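Local coordinates for regulatory protein SWI6 (Saccharomyces cerevisiae, PDB 1SW6), which serves as the shared regulatory subunit of the yeast SBF and MBF complexes, which drive cell-cycle-dependent transcription, and is represented here by its ankyrin-repeat domain, at residues L123-H136 with L150-N162. Numbering follows the deposited sequence.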
loop_
_atom_site.group_PDB
_atom_site.type_symbol
_atom_site.label_atom_id
_atom_site.label_comp_id
_atom_site.label_asym_id
_atom_site.label_seq_id
_atom_site.Cartn_x
_atom_site.Cartn_y
_atom_site.Cartn_z
ATOM N N LEU A 123 9.697 -7.554 -17.460
ATOM C CA LEU A 123 8.590 -7.583 -16.500
ATOM C C LEU A 123 8.925 -8.161 -15.135
ATOM O O LEU A 123 8.120 -8.068 -14.209
ATOM C CB LEU A 123 7.416 -8.379 -17.074
ATOM C CG LEU A 123 6.860 -7.948 -18.427
ATOM C CD1 LEU A 123 5.830 -8.959 -18.883
ATOM C CD2 LEU A 123 6.261 -6.558 -18.314
ATOM N N ASN A 124 10.108 -8.746 -15.004
ATOM C CA ASN A 124 10.497 -9.366 -13.749
ATOM C C ASN A 124 11.514 -8.562 -12.936
ATOM O O ASN A 124 12.600 -9.050 -12.595
ATOM C CB ASN A 124 11.004 -10.781 -14.047
ATOM C CG ASN A 124 9.953 -11.630 -14.763
ATOM O OD1 ASN A 124 10.207 -12.190 -15.830
ATOM N ND2 ASN A 124 8.764 -11.720 -14.173
ATOM N N ILE A 125 11.127 -7.330 -12.616
ATOM C CA ILE A 125 11.950 -6.402 -11.848
ATOM C C ILE A 125 11.128 -5.824 -10.698
ATOM O O ILE A 125 9.975 -5.438 -10.886
ATOM C CB ILE A 125 12.393 -5.200 -12.720
ATOM C CG1 ILE A 125 13.184 -5.686 -13.932
ATOM C CG2 ILE A 125 13.197 -4.214 -11.885
ATOM C CD1 ILE A 125 13.525 -4.578 -14.908
ATOM N N PRO A 126 11.703 -5.763 -9.489
ATOM C CA PRO A 126 10.906 -5.191 -8.400
ATOM C C PRO A 126 10.603 -3.738 -8.791
ATOM O O PRO A 126 11.459 -3.051 -9.354
ATOM C CB PRO A 126 11.835 -5.301 -7.195
ATOM C CG PRO A 126 12.633 -6.543 -7.508
ATOM C CD PRO A 126 12.946 -6.371 -8.981
ATOM N N VAL A 127 9.390 -3.278 -8.504
ATOM C CA VAL A 127 8.988 -1.925 -8.871
ATOM C C VAL A 127 8.923 -0.946 -7.700
ATOM O O VAL A 127 8.733 0.255 -7.889
ATOM C CB VAL A 127 7.632 -1.971 -9.622
ATOM C CG1 VAL A 127 7.002 -0.598 -9.706
ATOM C CG2 VAL A 127 7.859 -2.514 -11.017
ATOM N N ASP A 128 9.097 -1.448 -6.486
ATOM C CA ASP A 128 9.058 -0.564 -5.339
ATOM C C ASP A 128 10.008 -1.008 -4.243
ATOM O O ASP A 128 10.851 -1.881 -4.446
ATOM C CB ASP A 128 7.627 -0.457 -4.801
ATOM C CG ASP A 128 7.118 -1.760 -4.226
ATOM O OD1 ASP A 128 5.883 -1.934 -4.190
ATOM O OD2 ASP A 128 7.939 -2.602 -3.797
ATOM N N GLU A 129 9.848 -0.392 -3.079
ATOM C CA GLU A 129 10.675 -0.650 -1.907
ATOM C C GLU A 129 10.489 -2.031 -1.290
ATOM O O GLU A 129 11.435 -2.603 -0.754
ATOM C CB GLU A 129 10.375 0.406 -0.837
ATOM C CG GLU A 129 10.344 1.835 -1.361
ATOM C CD GLU A 129 9.679 2.810 -0.394
ATOM O OE1 GLU A 129 9.693 4.033 -0.682
ATOM O OE2 GLU A 129 9.139 2.360 0.646
ATOM N N HIS A 130 9.273 -2.564 -1.358
ATOM C CA HIS A 130 8.990 -3.864 -0.755
ATOM C C HIS A 130 9.273 -5.069 -1.650
ATOM O O HIS A 130 9.003 -6.206 -1.266
ATOM C CB HIS A 130 7.534 -3.907 -0.285
ATOM C CG HIS A 130 7.092 -2.661 0.415
ATOM N ND1 HIS A 130 6.978 -1.447 -0.232
ATOM C CD2 HIS A 130 6.744 -2.435 1.705
ATOM C CE1 HIS A 130 6.579 -0.528 0.629
ATOM N NE2 HIS A 130 6.429 -1.100 1.811
ATOM N N GLY A 131 9.817 -4.827 -2.837
ATOM C CA GLY A 131 10.114 -5.925 -3.735
ATOM C C GLY A 131 8.920 -6.385 -4.558
ATOM O O GLY A 131 8.930 -7.492 -5.110
ATOM N N ASN A 132 7.884 -5.552 -4.636
ATOM C CA ASN A 132 6.707 -5.897 -5.423
ATOM C C ASN A 132 7.071 -5.895 -6.900
ATOM O O ASN A 132 7.768 -4.994 -7.372
ATOM C CB ASN A 132 5.574 -4.882 -5.212
ATOM C CG ASN A 132 4.838 -5.070 -3.894
ATOM O OD1 ASN A 132 4.349 -6.159 -3.587
ATOM N ND2 ASN A 132 4.739 -3.996 -3.115
ATOM N N THR A 133 6.619 -6.913 -7.627
ATOM C CA THR A 133 6.846 -6.982 -9.067
ATOM C C THR A 133 5.537 -6.422 -9.617
ATOM O O THR A 133 4.593 -6.203 -8.856
ATOM C CB THR A 133 7.001 -8.439 -9.574
ATOM O OG1 THR A 133 5.758 -9.144 -9.413
ATOM C CG2 THR A 133 8.087 -9.158 -8.806
ATOM N N PRO A 134 5.460 -6.159 -10.932
ATOM C CA PRO A 134 4.192 -5.631 -11.436
ATOM C C PRO A 134 3.034 -6.580 -11.105
ATOM O O PRO A 134 1.914 -6.145 -10.811
ATOM C CB PRO A 134 4.449 -5.518 -12.940
ATOM C CG PRO A 134 5.889 -5.122 -12.981
ATOM C CD PRO A 134 6.512 -6.068 -11.962
ATOM N N LEU A 135 3.312 -7.877 -11.149
ATOM C CA LEU A 135 2.289 -8.879 -10.868
ATOM C C LEU A 135 1.679 -8.733 -9.467
ATOM O O LEU A 135 0.475 -8.939 -9.293
ATOM C CB LEU A 135 2.869 -10.287 -11.066
ATOM C CG LEU A 135 1.937 -11.326 -11.695
ATOM C CD1 LEU A 135 1.363 -10.808 -13.002
ATOM C CD2 LEU A 135 2.716 -12.614 -11.923
ATOM N N HIS A 136 2.493 -8.375 -8.473
ATOM C CA HIS A 136 1.988 -8.193 -7.110
ATOM C C HIS A 136 1.007 -7.024 -7.051
ATOM O O HIS A 136 -0.058 -7.122 -6.438
ATOM C CB HIS A 136 3.118 -7.891 -6.132
ATOM C CG HIS A 136 3.977 -9.068 -5.795
ATOM N ND1 HIS A 136 4.882 -9.613 -6.682
ATOM C CD2 HIS A 136 4.112 -9.765 -4.641
ATOM C CE1 HIS A 136 5.542 -10.591 -6.085
ATOM N NE2 HIS A 136 5.094 -10.702 -4.846
ATOM N N LEU A 150 0.046 -10.103 -18.432
ATOM C CA LEU A 150 1.428 -10.122 -17.950
ATOM C C LEU A 150 1.972 -11.540 -17.856
ATOM O O LEU A 150 3.153 -11.777 -18.129
ATOM C CB LEU A 150 1.554 -9.442 -16.583
ATOM C CG LEU A 150 1.356 -7.922 -16.517
ATOM C CD1 LEU A 150 1.774 -7.433 -15.148
ATOM C CD2 LEU A 150 2.183 -7.234 -17.577
ATOM N N VAL A 151 1.122 -12.483 -17.460
ATOM C CA VAL A 151 1.563 -13.864 -17.363
ATOM C C VAL A 151 1.898 -14.345 -18.773
ATOM O O VAL A 151 2.996 -14.821 -19.030
ATOM C CB VAL A 151 0.467 -14.765 -16.752
ATOM C CG1 VAL A 151 0.858 -16.226 -16.891
ATOM C CG2 VAL A 151 0.267 -14.398 -15.286
ATOM N N LYS A 152 0.946 -14.205 -19.683
ATOM C CA LYS A 152 1.152 -14.618 -21.062
ATOM C C LYS A 152 2.409 -14.005 -21.674
ATOM O O LYS A 152 3.006 -14.581 -22.583
ATOM C CB LYS A 152 -0.059 -14.226 -21.912
ATOM C CG LYS A 152 0.193 -14.307 -23.406
ATOM C CD LYS A 152 -1.066 -14.017 -24.206
ATOM C CE LYS A 152 -0.816 -14.231 -25.695
ATOM N NZ LYS A 152 -2.084 -14.210 -26.477
ATOM N N HIS A 153 2.813 -12.839 -21.186
ATOM C CA HIS A 153 3.989 -12.178 -21.726
ATOM C C HIS A 153 5.302 -12.401 -20.988
ATOM O O HIS A 153 6.270 -11.677 -21.217
ATOM C CB HIS A 153 3.708 -10.685 -21.884
ATOM C CG HIS A 153 2.852 -10.374 -23.072
ATOM N ND1 HIS A 153 3.381 -10.035 -24.298
ATOM C CD2 HIS A 153 1.510 -10.434 -23.245
ATOM C CE1 HIS A 153 2.402 -9.899 -25.176
ATOM N NE2 HIS A 153 1.256 -10.138 -24.562
ATOM N N GLY A 154 5.340 -13.398 -20.105
ATOM C CA GLY A 154 6.582 -13.696 -19.410
ATOM C C GLY A 154 6.717 -13.422 -17.928
ATOM O O GLY A 154 7.682 -13.876 -17.316
ATOM N N SER A 155 5.786 -12.684 -17.338
ATOM C CA SER A 155 5.891 -12.404 -15.916
ATOM C C SER A 155 6.004 -13.703 -15.122
ATOM O O SER A 155 5.155 -14.592 -15.237
ATOM C CB SER A 155 4.679 -11.607 -15.438
ATOM O OG SER A 155 4.674 -10.311 -16.006
ATOM N N ASN A 156 7.060 -13.799 -14.321
ATOM C CA ASN A 156 7.309 -14.970 -13.490
ATOM C C ASN A 156 6.396 -14.875 -12.270
ATOM O O ASN A 156 6.461 -13.914 -11.496
ATOM C CB ASN A 156 8.771 -14.988 -13.049
ATOM C CG ASN A 156 9.153 -16.266 -12.335
ATOM O OD1 ASN A 156 8.433 -16.744 -11.456
ATOM N ND2 ASN A 156 10.309 -16.822 -12.701
ATOM N N ARG A 157 5.548 -15.878 -12.096
ATOM C CA ARG A 157 4.599 -15.887 -10.995
ATOM C C ARG A 157 5.174 -16.387 -9.678
ATOM O O ARG A 157 4.529 -16.287 -8.638
ATOM C CB ARG A 157 3.399 -16.745 -11.390
ATOM C CG ARG A 157 2.732 -16.276 -12.671
ATOM C CD ARG A 157 1.848 -17.353 -13.271
ATOM N NE ARG A 157 2.625 -18.513 -13.704
ATOM C CZ ARG A 157 2.119 -19.539 -14.376
ATOM N NH1 ARG A 157 0.829 -19.554 -14.695
ATOM N NH2 ARG A 157 2.904 -20.550 -14.738
ATOM N N LEU A 158 6.393 -16.910 -9.710
ATOM C CA LEU A 158 6.988 -17.460 -8.498
ATOM C C LEU A 158 7.783 -16.502 -7.608
ATOM O O LEU A 158 8.164 -16.869 -6.500
ATOM C CB LEU A 158 7.870 -18.660 -8.867
ATOM C CG LEU A 158 7.226 -19.818 -9.647
ATOM C CD1 LEU A 158 8.194 -20.998 -9.679
ATOM C CD2 LEU A 158 5.925 -20.247 -8.982
ATOM N N TYR A 159 8.026 -15.283 -8.081
ATOM C CA TYR A 159 8.808 -14.323 -7.303
ATOM C C TYR A 159 8.148 -13.817 -6.029
ATOM O O TYR A 159 7.010 -13.354 -6.044
ATOM C CB TYR A 159 9.186 -13.114 -8.168
ATOM C CG TYR A 159 10.298 -13.371 -9.160
ATOM C CD1 TYR A 159 11.519 -13.898 -8.743
ATOM C CD2 TYR A 159 10.144 -13.056 -10.504
ATOM C CE1 TYR A 159 12.555 -14.105 -9.640
ATOM C CE2 TYR A 159 11.177 -13.258 -11.409
ATOM C CZ TYR A 159 12.375 -13.780 -10.970
ATOM O OH TYR A 159 13.401 -13.989 -11.856
ATOM N N GLY A 160 8.873 -13.910 -4.921
ATOM C CA GLY A 160 8.352 -13.410 -3.664
ATOM C C GLY A 160 8.830 -11.974 -3.505
ATOM O O GLY A 160 9.786 -11.555 -4.171
ATOM N N ASP A 161 8.158 -11.195 -2.663
ATOM C CA ASP A 161 8.595 -9.828 -2.432
ATOM C C ASP A 161 9.674 -9.939 -1.351
ATOM O O ASP A 161 10.123 -11.041 -1.051
ATOM C CB ASP A 161 7.422 -8.946 -1.975
ATOM C CG ASP A 161 6.824 -9.390 -0.654
ATOM O OD1 ASP A 161 7.361 -10.322 -0.018
ATOM O OD2 ASP A 161 5.808 -8.793 -0.246
ATOM N N ASN A 162 10.081 -8.827 -0.755
ATOM C CA ASN A 162 11.135 -8.869 0.255
ATOM C C ASN A 162 10.793 -9.724 1.467
ATOM O O ASN A 162 11.674 -10.092 2.246
ATOM C CB ASN A 162 11.511 -7.448 0.691
ATOM C CG ASN A 162 12.132 -6.644 -0.445
ATOM O OD1 ASN A 162 12.509 -7.205 -1.483
ATOM N ND2 ASN A 162 12.253 -5.328 -0.251
HETATM O O HOH W 1 5.735 -9.263 -12.985
HETATM O O HOH W 2 10.102 -9.673 -6.069
#
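Gly-131 and Asp-161 bring the two backbones within 4.4 Å at their CA atoms, where the beta turn from Asp-128 to Gly-131 meets the next ankyrin finger: Asn-162 N bonds almost straight (172°) to His-130 O at 2.9 Å, and a water bridges Gly-131 O and Gly-160 O. The Asp-128 carboxylate reaches past the turn: OD2 accepts from Asn-132 N, from above the carboxylate plane, and OD1 from Asn-132 ND2, in the amide plane. With CG anti to the carbonyl carbon (chi1 -74°), the His-136 ring is carried to Tyr-159 O, which lies at its edge, 3.1 Å from CE1; Thr-133 OG1 is hydrogen-bonded in plane to ND1, and NE2 bonds to Glu-165 O. Leu-135 forks between two partners, CD1 lying 3.8 Å from Leu-150 CB and CD2 3.7 Å from Arg-157 CG. One branch of Leu-150, CD2, meets Leu-123 CD2 at 4.2 Å. A Schellman motif with Gly-154 as C-prime ends helix 144-152; here Leu-123 CD1 lies 3.4 Å from Ser-155 OG and close to His-153 O. The contact thus sets the start of helix 134-140 against the end of helix 144-152 and reaches the second repeat at Gly-160 to Asn-162; Cys-167 of helix 167-173 touches Leu-135, and Leu-49 pairs through its backbone with Leu-158 and Gly-160.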